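Local coordinates for protein 8-demethyl-8-aminoriboflavin-5'-phosphate synthase (Streptomyces davawensis, PDB 5MLD) that replaces the C-8 methyl group of riboflavin-5'-phosphate by an amino group taken from glutamate, a step in the biosynthesis of the antibiotic roseoflavin, at residues 185-188 with 189-193; 196-199 with 200-204; 27-30 with 31-35. All coordinates share one frame; numbering follows the deposited sequence.

Contact 1. Residues 185-188 with 189-193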
ATOM      1  N   THR A 185      12.756 -18.314  -3.729  1.00 16.07           N
ATOM      2  CA  THR A 185      13.618 -17.138  -3.859  1.00 14.58           C
ATOM      3  C   THR A 185      14.655 -17.346  -4.954  1.00 16.55           C
ATOM      4  O   THR A 185      14.891 -16.459  -5.782  1.00 17.67           O
ATOM      5  CB  THR A 185      14.306 -16.831  -2.530  1.00 16.75           C
ATOM      6  OG1 THR A 185      13.306 -16.555  -1.544  1.00 15.98           O
ATOM      7  CG2 THR A 185      15.226 -15.617  -2.648  1.00 18.11           C
ATOM      8  N   ASN A 186      15.285 -18.517  -4.974  1.00 16.70           N
ATOM      9  CA  ASN A 186      16.344 -18.735  -5.950  1.00 19.18           C
ATOM     10  C   ASN A 186      15.797 -18.706  -7.369  1.00 20.42           C
ATOM     11  O   ASN A 186      16.444 -18.175  -8.284  1.00 18.70           O
ATOM     12  CB  ASN A 186      17.064 -20.045  -5.660  1.00 18.60           C
ATOM     13  CG  ASN A 186      18.125 -19.885  -4.587  1.00 16.80           C
ATOM     14  OD1 ASN A 186      18.731 -18.812  -4.457  1.00 19.08           O
ATOM     15  ND2 ASN A 186      18.359 -20.945  -3.813  1.00 19.77           N
ATOM     16  N   LYS A 187      14.589 -19.215  -7.570  1.00 17.52           N
ATOM     17  CA  LYS A 187      14.049 -19.162  -8.924  1.00 16.50           C
ATOM     18  C   LYS A 187      13.613 -17.743  -9.276  1.00 18.46           C
ATOM     19  O   LYS A 187      13.837 -17.294 -10.404  1.00 16.83           O
ATOM     20  CB  LYS A 187      12.915 -20.182  -9.101  1.00 25.25           C
ATOM     21  CG  LYS A 187      11.482 -19.689  -9.021  1.00 27.08           C
ATOM     22  CD  LYS A 187      10.517 -20.870  -9.196  1.00 24.92           C
ATOM     23  CE  LYS A 187       9.090 -20.521  -8.816  1.00 23.63           C
ATOM     24  NZ  LYS A 187       8.235 -21.747  -8.755  1.00 21.61           N
ATOM     25  N   LEU A 188      13.063 -16.983  -8.311  1.00 15.80           N
ATOM     26  CA  LEU A 188      12.713 -15.593  -8.611  1.00 19.42           C
ATOM     27  C   LEU A 188      13.948 -14.756  -8.962  1.00 17.81           C
ATOM     28  O   LEU A 188      13.890 -13.903  -9.857  1.00 17.09           O
ATOM     29  CB  LEU A 188      11.962 -14.957  -7.435  1.00 16.89           C
ATOM     30  CG  LEU A 188      10.549 -15.509  -7.180  1.00 19.42           C
ATOM     31  CD1 LEU A 188       9.828 -14.604  -6.197  1.00 19.34           C
ATOM     32  CD2 LEU A 188       9.720 -15.653  -8.460  1.00 21.84           C
ATOM     33  N   ILE A 189      15.054 -14.933  -8.238  1.00 15.10           N
ATOM     34  CA  ILE A 189      16.261 -14.172  -8.563  1.00 17.08           C
ATOM     35  C   ILE A 189      16.674 -14.440 -10.005  1.00 20.28           C
ATOM     36  O   ILE A 189      17.010 -13.514 -10.761  1.00 18.61           O
ATOM     37  CB  ILE A 189      17.395 -14.505  -7.572  1.00 18.60           C
ATOM     38  CG1 ILE A 189      17.068 -13.942  -6.183  1.00 17.32           C
ATOM     39  CG2 ILE A 189      18.709 -13.912  -8.047  1.00 20.98           C
ATOM     40  CD1 ILE A 189      18.074 -14.365  -5.111  1.00 17.49           C
ATOM     41  N   ARG A 190      16.606 -15.703 -10.421  1.00 19.01           N
ATOM     42  CA  ARG A 190      16.996 -16.060 -11.788  1.00 16.76           C
ATOM     43  C   ARG A 190      16.062 -15.445 -12.828  1.00 16.81           C
ATOM     44  O   ARG A 190      16.534 -14.944 -13.862  1.00 17.97           O
ATOM     45  CB  ARG A 190      17.053 -17.577 -11.940  1.00 16.95           C
ATOM     46  CG  ARG A 190      18.246 -18.209 -11.190  1.00 19.28           C
ATOM     47  CD  ARG A 190      18.254 -19.751 -11.273  1.00 17.12           C
ATOM     48  NE  ARG A 190      19.470 -20.317 -10.683  1.00 19.71           N
ATOM     49  CZ  ARG A 190      20.633 -20.451 -11.320  1.00 26.46           C
ATOM     50  NH1 ARG A 190      20.750 -20.082 -12.595  1.00 21.74           N
ATOM     51  NH2 ARG A 190      21.680 -20.978 -10.690  1.00 22.36           N
ATOM     52  N   PHE A 191      14.746 -15.479 -12.580  1.00 16.77           N
ATOM     53  CA  PHE A 191      13.787 -14.784 -13.441  1.00 16.79           C
ATOM     54  C   PHE A 191      14.181 -13.321 -13.591  1.00 21.05           C
ATOM     55  O   PHE A 191      14.247 -12.774 -14.701  1.00 18.97           O
ATOM     56  CB  PHE A 191      12.364 -14.842 -12.850  1.00 18.35           C
ATOM     57  CG  PHE A 191      11.706 -16.209 -12.831  1.00 20.53           C
ATOM     58  CD1 PHE A 191      12.326 -17.341 -13.336  1.00 19.26           C
ATOM     59  CD2 PHE A 191      10.427 -16.334 -12.302  1.00 20.27           C
ATOM     60  CE1 PHE A 191      11.690 -18.565 -13.301  1.00 23.59           C
ATOM     61  CE2 PHE A 191       9.773 -17.555 -12.265  1.00 23.40           C
ATOM     62  CZ  PHE A 191      10.404 -18.677 -12.764  1.00 28.37           C
ATOM     63  N   MET A 192      14.419 -12.663 -12.458  1.00 16.65           N
ATOM     64  CA  MET A 192      14.662 -11.230 -12.468  1.00 19.16           C
ATOM     65  C   MET A 192      15.908 -10.890 -13.266  1.00 19.17           C
ATOM     66  O   MET A 192      15.900  -9.943 -14.057  1.00 17.73           O
ATOM     67  CB  MET A 192      14.779 -10.720 -11.033  1.00 16.57           C
ATOM     68  CG  MET A 192      14.887  -9.225 -10.901  1.00 26.74           C
ATOM     69  SD  MET A 192      16.573  -8.606 -11.052  1.00 36.59           S
ATOM     70  CE  MET A 192      17.466  -9.615  -9.877  1.00 22.36           C
ATOM     71  N   VAL A 193      16.997 -11.642 -13.059  1.00 16.51           N
ATOM     72  CA  VAL A 193      18.237 -11.349 -13.779  1.00 18.29           C
ATOM     73  C   VAL A 193      18.054 -11.573 -15.279  1.00 19.53           C
ATOM     74  O   VAL A 193      18.473 -10.749 -16.106  1.00 18.10           O
ATOM     75  CB  VAL A 193      19.386 -12.201 -13.224  1.00 21.52           C
ATOM     76  CG1 VAL A 193      20.635 -12.071 -14.128  1.00 18.18           C
ATOM     77  CG2 VAL A 193      19.695 -11.752 -11.811  1.00 17.10           C
TER
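Thr-185 meets Ile-189 one turn further along the helix 183-205, with its methyl CG2 4.0 Å from CD1 of the isoleucine. Its carbonyl O takes the backbone N of Ile-189 at 2.9 Å, and Ile-189 CG1 lies against that same oxygen. The hydroxyl OG1 of Thr-185 turns elsewhere, to the carbonyl O of Tyr-163. Next comes Asn-186, whose carbonyl O accepts a longer bond from Arg-190 N (3.3 Å), the donor standing 31° out of the carbonyl plane; CG of Arg-190 touches this oxygen as well, at 3.4 Å. The extended arginine then runs outward to a salt bridge with Glu-222 of the second subunit.

This is one of the helices flanking the central sheet of a flavodoxin-like fold: Leu-188 and Ile-189 rest on strand 161-164, while Lys-187 and Phe-191 look out to neighbouring subunits of the tetramer.

Lys-187 runs alongside Phe-191 and points the same way, its CG 4.0 Å from the ring atom CZ. Its carbonyl O bonds to Phe-191 N at 3.0 Å and also sits 3.2 Å above one face of the phenyl ring, offset toward the rim. CG of Phe-191 is anti to its carbonyl carbon (chi1 -68°), which folds the ring back over the preceding turn. The ammonium group NZ of Lys-187 is held by two backbone carbonyls of the third subunit, those of Thr-235 and Ala-237. Leu-188 meets the same ring obliquely, CD2 to CD2 of Phe-191 at 4.0 Å, and its carbonyl O receives Met-192 N.

Contact 2. Residues 196-199 with 200-204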
ATOM      1  N   THR A 196      15.507  -8.625 -16.600  1.00 17.86           N
ATOM      2  CA  THR A 196      16.096  -7.283 -16.629  1.00 19.33           C
ATOM      3  C   THR A 196      17.224  -7.200 -17.642  1.00 19.04           C
ATOM      4  O   THR A 196      17.396  -6.168 -18.297  1.00 18.44           O
ATOM      5  CB  THR A 196      16.622  -6.860 -15.257  1.00 18.88           C
ATOM      6  OG1 THR A 196      17.566  -7.832 -14.773  1.00 15.58           O
ATOM      7  CG2 THR A 196      15.469  -6.746 -14.286  1.00 16.86           C
ATOM      8  N   SER A 197      18.024  -8.257 -17.756  1.00 19.64           N
ATOM      9  CA  SER A 197      19.128  -8.250 -18.717  1.00 21.57           C
ATOM     10  C   SER A 197      18.615  -8.146 -20.150  1.00 20.97           C
ATOM     11  O   SER A 197      19.148  -7.370 -20.955  1.00 21.48           O
ATOM     12  CB  SER A 197      19.982  -9.501 -18.547  1.00 20.30           C
ATOM     13  OG  SER A 197      20.576  -9.522 -17.257  1.00 22.32           O
ATOM     14  N   HIS A 198      17.594  -8.939 -20.487  1.00 19.13           N
ATOM     15  CA  HIS A 198      17.025  -8.885 -21.831  1.00 21.66           C
ATOM     16  C   HIS A 198      16.472  -7.499 -22.140  1.00 24.28           C
ATOM     17  O   HIS A 198      16.768  -6.908 -23.187  1.00 21.76           O
ATOM     18  CB  HIS A 198      15.926  -9.936 -21.991  1.00 18.40           C
ATOM     19  CG  HIS A 198      15.274  -9.899 -23.337  1.00 24.60           C
ATOM     20  ND1 HIS A 198      15.861 -10.450 -24.457  1.00 29.00           N
ATOM     21  CD2 HIS A 198      14.112  -9.341 -23.753  1.00 25.67           C
ATOM     22  CE1 HIS A 198      15.075 -10.256 -25.502  1.00 29.80           C
ATOM     23  NE2 HIS A 198      14.011  -9.577 -25.105  1.00 24.04           N
ATOM     24  N   LEU A 199      15.662  -6.956 -21.234  1.00 19.34           N
ATOM     25  CA  LEU A 199      15.062  -5.658 -21.515  1.00 18.32           C
ATOM     26  C   LEU A 199      16.114  -4.560 -21.605  1.00 20.12           C
ATOM     27  O   LEU A 199      15.957  -3.610 -22.386  1.00 20.51           O
ATOM     28  CB  LEU A 199      14.016  -5.343 -20.449  1.00 17.28           C
ATOM     29  CG  LEU A 199      13.191  -4.067 -20.587  1.00 19.55           C
ATOM     30  CD1 LEU A 199      12.426  -4.065 -21.904  1.00 20.57           C
ATOM     31  CD2 LEU A 199      12.212  -3.958 -19.438  1.00 15.63           C
ATOM     32  N   ALA A 200      17.203  -4.673 -20.835  1.00 18.74           N
ATOM     33  CA  ALA A 200      18.257  -3.671 -20.936  1.00 23.49           C
ATOM     34  C   ALA A 200      18.912  -3.715 -22.312  1.00 21.78           C
ATOM     35  O   ALA A 200      19.157  -2.666 -22.919  1.00 20.56           O
ATOM     36  CB  ALA A 200      19.310  -3.876 -19.843  1.00 21.28           C
ATOM     37  N   ARG A 201      19.200  -4.920 -22.816  1.00 22.05           N
ATOM     38  CA  ARG A 201      19.777  -5.038 -24.155  1.00 25.96           C
ATOM     39  C   ARG A 201      18.816  -4.494 -25.204  1.00 27.71           C
ATOM     40  O   ARG A 201      19.235  -3.806 -26.142  1.00 28.88           O
ATOM     41  CB  ARG A 201      20.139  -6.493 -24.465  1.00 26.56           C
ATOM     42  CG  ARG A 201      21.345  -7.023 -23.691  1.00 26.63           C
ATOM     43  CD  ARG A 201      21.768  -8.415 -24.152  1.00 26.49           C
ATOM     44  NE  ARG A 201      20.813  -9.443 -23.744  1.00 27.88           N
ATOM     45  CZ  ARG A 201      20.958 -10.219 -22.670  1.00 30.51           C
ATOM     46  NH1 ARG A 201      22.030 -10.103 -21.896  1.00 30.53           N
ATOM     47  NH2 ARG A 201      20.037 -11.128 -22.378  1.00 32.19           N
ATOM     48  N   MET A 202      17.520  -4.783 -25.052  1.00 24.92           N
ATOM     49  CA  MET A 202      16.510  -4.226 -25.951  1.00 23.11           C
ATOM     50  C   MET A 202      16.550  -2.705 -25.967  1.00 28.91           C
ATOM     51  O   MET A 202      16.594  -2.082 -27.036  1.00 28.91           O
ATOM     52  CB  MET A 202      15.113  -4.687 -25.536  1.00 22.82           C
ATOM     53  CG  MET A 202      14.799  -6.151 -25.734  1.00 24.05           C
ATOM     54  SD  MET A 202      13.142  -6.459 -25.064  1.00 26.34           S
ATOM     55  CE  MET A 202      12.120  -5.544 -26.218  1.00 28.13           C
ATOM     56  N   LEU A 203      16.499  -2.080 -24.787  1.00 21.79           N
ATOM     57  CA  LEU A 203      16.416  -0.626 -24.741  1.00 23.69           C
ATOM     58  C   LEU A 203      17.712   0.037 -25.177  1.00 29.63           C
ATOM     59  O   LEU A 203      17.686   1.195 -25.608  1.00 29.01           O
ATOM     60  CB  LEU A 203      16.026  -0.176 -23.331  1.00 20.87           C
ATOM     61  CG  LEU A 203      14.568  -0.431 -22.964  1.00 22.44           C
ATOM     62  CD1 LEU A 203      14.356  -0.134 -21.489  1.00 22.32           C
ATOM     63  CD2 LEU A 203      13.646   0.434 -23.810  1.00 25.43           C
ATOM     64  N   GLN A 204      18.840  -0.670 -25.073  1.00 28.34           N
ATOM     65  CA  GLN A 204      20.088  -0.152 -25.623  1.00 28.80           C
ATOM     66  C   GLN A 204      20.018  -0.061 -27.142  1.00 31.79           C
ATOM     67  O   GLN A 204      20.545   0.883 -27.740  1.00 29.88           O
ATOM     68  CB  GLN A 204      21.252  -1.039 -25.194  1.00 29.12           C
ATOM     69  CG  GLN A 204      22.567  -0.680 -25.874  1.00 35.81           C
ATOM     70  CD  GLN A 204      23.706  -1.577 -25.441  1.00 42.42           C
ATOM     71  OE1 GLN A 204      23.652  -2.799 -25.606  1.00 45.02           O
ATOM     72  NE2 GLN A 204      24.742  -0.976 -24.866  1.00 52.03           N
TER
HETATM   73  O   HOH W   1      17.949 -12.431 -23.492  1.00 32.68           O
HETATM   74  O   HOH W   2      18.628 -10.205 -25.038  1.00 34.36           O
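His-198 and Met-202 pass each other at a slant on one side of the helix. The methionine lays CG over one face of the imidazole, whereas its sulfur has moved out toward the ring atoms NE2 and CD2: SD is 3.2 Å from NE2 and sits 55° off the ring normal as seen from the centroid, an oblique Met-aromatic contact. The imidazole swings out with CG anti to the backbone N (chi1 178°). Its NE2 has a polar partner across the interface, the carbonyl O of Thr-206 of the second subunit.

At the other ring nitrogen a pair of waters links His-198 to Arg-201. Water 1 lies 2.7 Å from Arg-201 NH2 and water 2 lies 2.7 Å from Arg-201 NE; each accepts from the arginine and is also hydrogen-bonded to His-198 ND1. Both waters sit in the guanidinium plane, at its edge. The bend at chi3 (-71°) folds the arginine back along its own helix, where one face of the guanidinium lies with its centre over Ser-197 O, 3.8 Å below. That oxygen already accepts Arg-201 N at 3.1 Å, so it takes the backbone N-H of the arginine and lies against the face of its guanidinium. The folded group presents NH1 to Glu-35 for a salt bridge.

Leu-199 and Leu-203 run alongside one another, CG to CD1 at 4.2 Å, and pack on Val-126 and Ser-155. Leu-199 CD1 also reaches Met-202 SD, at 4.0 Å. Both leucines touch the second subunit as well, and His-198 and Met-202 lie in that same interface: a sheet-flanking helix of the flavodoxin-like fold that doubles as a subunit contact.

Contact 3. Residues 27-30 with 31-35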
ATOM      1  N   LYS A  27      23.686 -13.949  -4.839  1.00 15.23           N
ATOM      2  CA  LYS A  27      23.194 -14.824  -5.908  1.00 22.56           C
ATOM      3  C   LYS A  27      23.077 -14.083  -7.239  1.00 19.45           C
ATOM      4  O   LYS A  27      23.374 -14.653  -8.305  1.00 21.19           O
ATOM      5  CB  LYS A  27      21.822 -15.407  -5.562  1.00 18.86           C
ATOM      6  CG  LYS A  27      21.713 -16.214  -4.266  1.00 25.47           C
ATOM      7  CD  LYS A  27      22.290 -17.588  -4.440  1.00 27.48           C
ATOM      8  CE  LYS A  27      21.715 -18.546  -3.401  1.00 27.00           C
ATOM      9  NZ  LYS A  27      22.519 -19.769  -3.336  1.00 29.61           N
ATOM     10  N   ALA A  28      22.613 -12.831  -7.201  1.00 16.64           N
ATOM     11  CA  ALA A  28      22.336 -12.092  -8.432  1.00 18.73           C
ATOM     12  C   ALA A  28      23.614 -11.709  -9.172  1.00 20.44           C
ATOM     13  O   ALA A  28      23.632 -11.670 -10.410  1.00 18.56           O
ATOM     14  CB  ALA A  28      21.533 -10.839  -8.111  1.00 19.01           C
ATOM     15  N   VAL A  29      24.675 -11.366  -8.441  1.00 16.56           N
ATOM     16  CA  VAL A  29      25.878 -10.835  -9.095  1.00 19.02           C
ATOM     17  C   VAL A  29      26.461 -11.814 -10.113  1.00 19.19           C
ATOM     18  O   VAL A  29      26.664 -11.412 -11.273  1.00 21.38           O
ATOM     19  CB  VAL A  29      26.903 -10.389  -8.036  1.00 18.68           C
ATOM     20  CG1 VAL A  29      28.289 -10.184  -8.667  1.00 21.68           C
ATOM     21  CG2 VAL A  29      26.402  -9.124  -7.300  1.00 17.00           C
ATOM     22  N   PRO A  30      26.756 -13.079  -9.772  1.00 19.18           N
ATOM     23  CA  PRO A  30      27.329 -13.968 -10.805  1.00 20.17           C
ATOM     24  C   PRO A  30      26.379 -14.231 -11.953  1.00 22.71           C
ATOM     25  O   PRO A  30      26.841 -14.468 -13.078  1.00 20.79           O
ATOM     26  CB  PRO A  30      27.660 -15.262 -10.047  1.00 21.93           C
ATOM     27  CG  PRO A  30      26.830 -15.210  -8.819  1.00 23.81           C
ATOM     28  CD  PRO A  30      26.684 -13.755  -8.468  1.00 22.07           C
ATOM     29  N   LEU A  31      25.066 -14.189 -11.716  1.00 21.22           N
ATOM     30  CA  LEU A  31      24.125 -14.365 -12.817  1.00 19.81           C
ATOM     31  C   LEU A  31      24.192 -13.192 -13.792  1.00 22.05           C
ATOM     32  O   LEU A  31      24.182 -13.393 -15.015  1.00 21.60           O
ATOM     33  CB  LEU A  31      22.704 -14.546 -12.288  1.00 18.80           C
ATOM     34  CG  LEU A  31      22.451 -15.786 -11.435  1.00 19.12           C
ATOM     35  CD1 LEU A  31      21.063 -15.678 -10.826  1.00 21.05           C
ATOM     36  CD2 LEU A  31      22.598 -17.073 -12.249  1.00 22.84           C
ATOM     37  N   TYR A  32      24.268 -11.957 -13.282  1.00 16.92           N
ATOM     38  CA  TYR A  32      24.436 -10.820 -14.187  1.00 19.14           C
ATOM     39  C   TYR A  32      25.748 -10.923 -14.951  1.00 21.20           C
ATOM     40  O   TYR A  32      25.788 -10.662 -16.160  1.00 22.64           O
ATOM     41  CB  TYR A  32      24.383  -9.492 -13.430  1.00 18.62           C
ATOM     42  CG  TYR A  32      22.994  -8.950 -13.196  1.00 17.36           C
ATOM     43  CD1 TYR A  32      22.153  -8.678 -14.259  1.00 19.18           C
ATOM     44  CD2 TYR A  32      22.517  -8.714 -11.900  1.00 19.79           C
ATOM     45  CE1 TYR A  32      20.883  -8.189 -14.059  1.00 18.92           C
ATOM     46  CE2 TYR A  32      21.246  -8.219 -11.686  1.00 18.36           C
ATOM     47  CZ  TYR A  32      20.429  -7.954 -12.774  1.00 19.99           C
ATOM     48  OH  TYR A  32      19.157  -7.481 -12.597  1.00 18.63           O
ATOM     49  N   GLU A  33      26.829 -11.323 -14.268  1.00 16.10           N
ATOM     50  CA  GLU A  33      28.120 -11.423 -14.939  1.00 23.75           C
ATOM     51  C   GLU A  33      28.085 -12.468 -16.052  1.00 22.26           C
ATOM     52  O   GLU A  33      28.716 -12.276 -17.102  1.00 24.98           O
ATOM     53  CB  GLU A  33      29.223 -11.729 -13.921  1.00 21.23           C
ATOM     54  CG  GLU A  33      29.448 -10.616 -12.876  1.00 20.49           C
ATOM     55  CD  GLU A  33      30.007  -9.295 -13.444  1.00 26.01           C
ATOM     56  OE1 GLU A  33      30.428  -9.256 -14.620  1.00 24.20           O
ATOM     57  OE2 GLU A  33      30.046  -8.277 -12.704  1.00 23.06           O
ATOM     58  N   LYS A  34      27.360 -13.579 -15.846  1.00 21.11           N
ATOM     59  CA  LYS A  34      27.195 -14.569 -16.914  1.00 23.03           C
ATOM     60  C   LYS A  34      26.429 -13.995 -18.099  1.00 30.01           C
ATOM     61  O   LYS A  34      26.610 -14.459 -19.234  1.00 25.39           O
ATOM     62  CB  LYS A  34      26.453 -15.815 -16.417  1.00 23.10           C
ATOM     63  CG  LYS A  34      27.156 -16.642 -15.356  1.00 28.87           C
ATOM     64  CD  LYS A  34      26.234 -17.745 -14.857  1.00 26.39           C
ATOM     65  CE  LYS A  34      26.894 -18.605 -13.773  1.00 27.47           C
ATOM     66  NZ  LYS A  34      28.127 -19.307 -14.264  1.00 25.45           N
ATOM     67  N   GLU A  35      25.535 -13.026 -17.850  1.00 22.33           N
ATOM     68  CA  GLU A  35      24.826 -12.308 -18.909  1.00 27.11           C
ATOM     69  C   GLU A  35      25.708 -11.299 -19.635  1.00 29.42           C
ATOM     70  O   GLU A  35      25.234 -10.648 -20.577  1.00 24.82           O
ATOM     71  CB  GLU A  35      23.604 -11.568 -18.340  1.00 23.64           C
ATOM     72  CG  GLU A  35      22.449 -12.462 -17.912  1.00 25.07           C
ATOM     73  CD  GLU A  35      21.513 -12.816 -19.071  1.00 32.41           C
ATOM     74  OE1 GLU A  35      21.770 -12.388 -20.224  1.00 30.25           O
ATOM     75  OE2 GLU A  35      20.512 -13.517 -18.827  1.00 29.36           O
TER
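The carbonyl O of Ala-28 accepts the backbone N of Tyr-32 at 3.0 Å in a nearly straight bond (N-H...O 166°), and CD2 of the tyrosine ring comes to 3.5 Å from the same oxygen. The ring meets this carbonyl obliquely. Further out, its CE2 lies 4.4 Å from the methyl CB of Ala-28, a loose apolar touch. CG of Tyr-32 lies beside the backbone N (chi1 -85°), sending the ring inward between helix 183-205 and the central sheet, where it packs on Met-192, Ile-84 and Val-86. Its hydroxyl is hydrogen-bonded to Thr-196.

Pro-30 kinks the helix, for its nitrogen has no hydrogen to give to the turn before. Beside the kink, Leu-31 meets the carbonyl O of Lys-27 with its side chain, CG at 3.5 Å, and no backbone bond joins the two residues. The Lys-27 ammonium leads off to the carbonyl O of Asp-180. Pro-30 still serves as an acceptor: Lys-34 N reaches its carbonyl O at 3.0 Å, tilted 29° from the carbonyl plane, and Lys-34 CG rests on this oxygen at 3.2 Å before the chain runs outward.

Val-29 O takes Glu-33 N at 3.0 Å, and CG of the glutamate also settles on that carbonyl. A bend at chi2 carries the carboxylate to Thr-39, whose OG1 is hydrogen-bonded to OE2, tying the helix to strand 38-43. Buried Ala-28 and Tyr-32 on one face and exposed Pro-30, Glu-33 and Lys-34 on another mark the last turns of an amphipathic crossover helix, the connection between strands 4-9 and 38-43 in the first beta-alpha-beta unit of the flavodoxin-like fold.

In the fold
Contacts 1 and 2 follow one another on helix 183-205 and are largely buried, contact 1 between the sheet and two other subunits, contact 2 between the sheet and the second subunit. Contact 3, on helix 20-34, is partly exposed and touches no other chain of the assembly. The two helices lie side by side: contact 3 meets contact 1 mainly by packing, as where Met-192 SD approaches Tyr-32 OH (3.2 Å), but meets contact 2 through polar links, a salt bridge and a probable hydroxyl-hydroxyl bond. Apolar and aromatic packing dominates within contact 1, water bridges join side chains in contact 2, and contact 3 is a proline-kinked helix end.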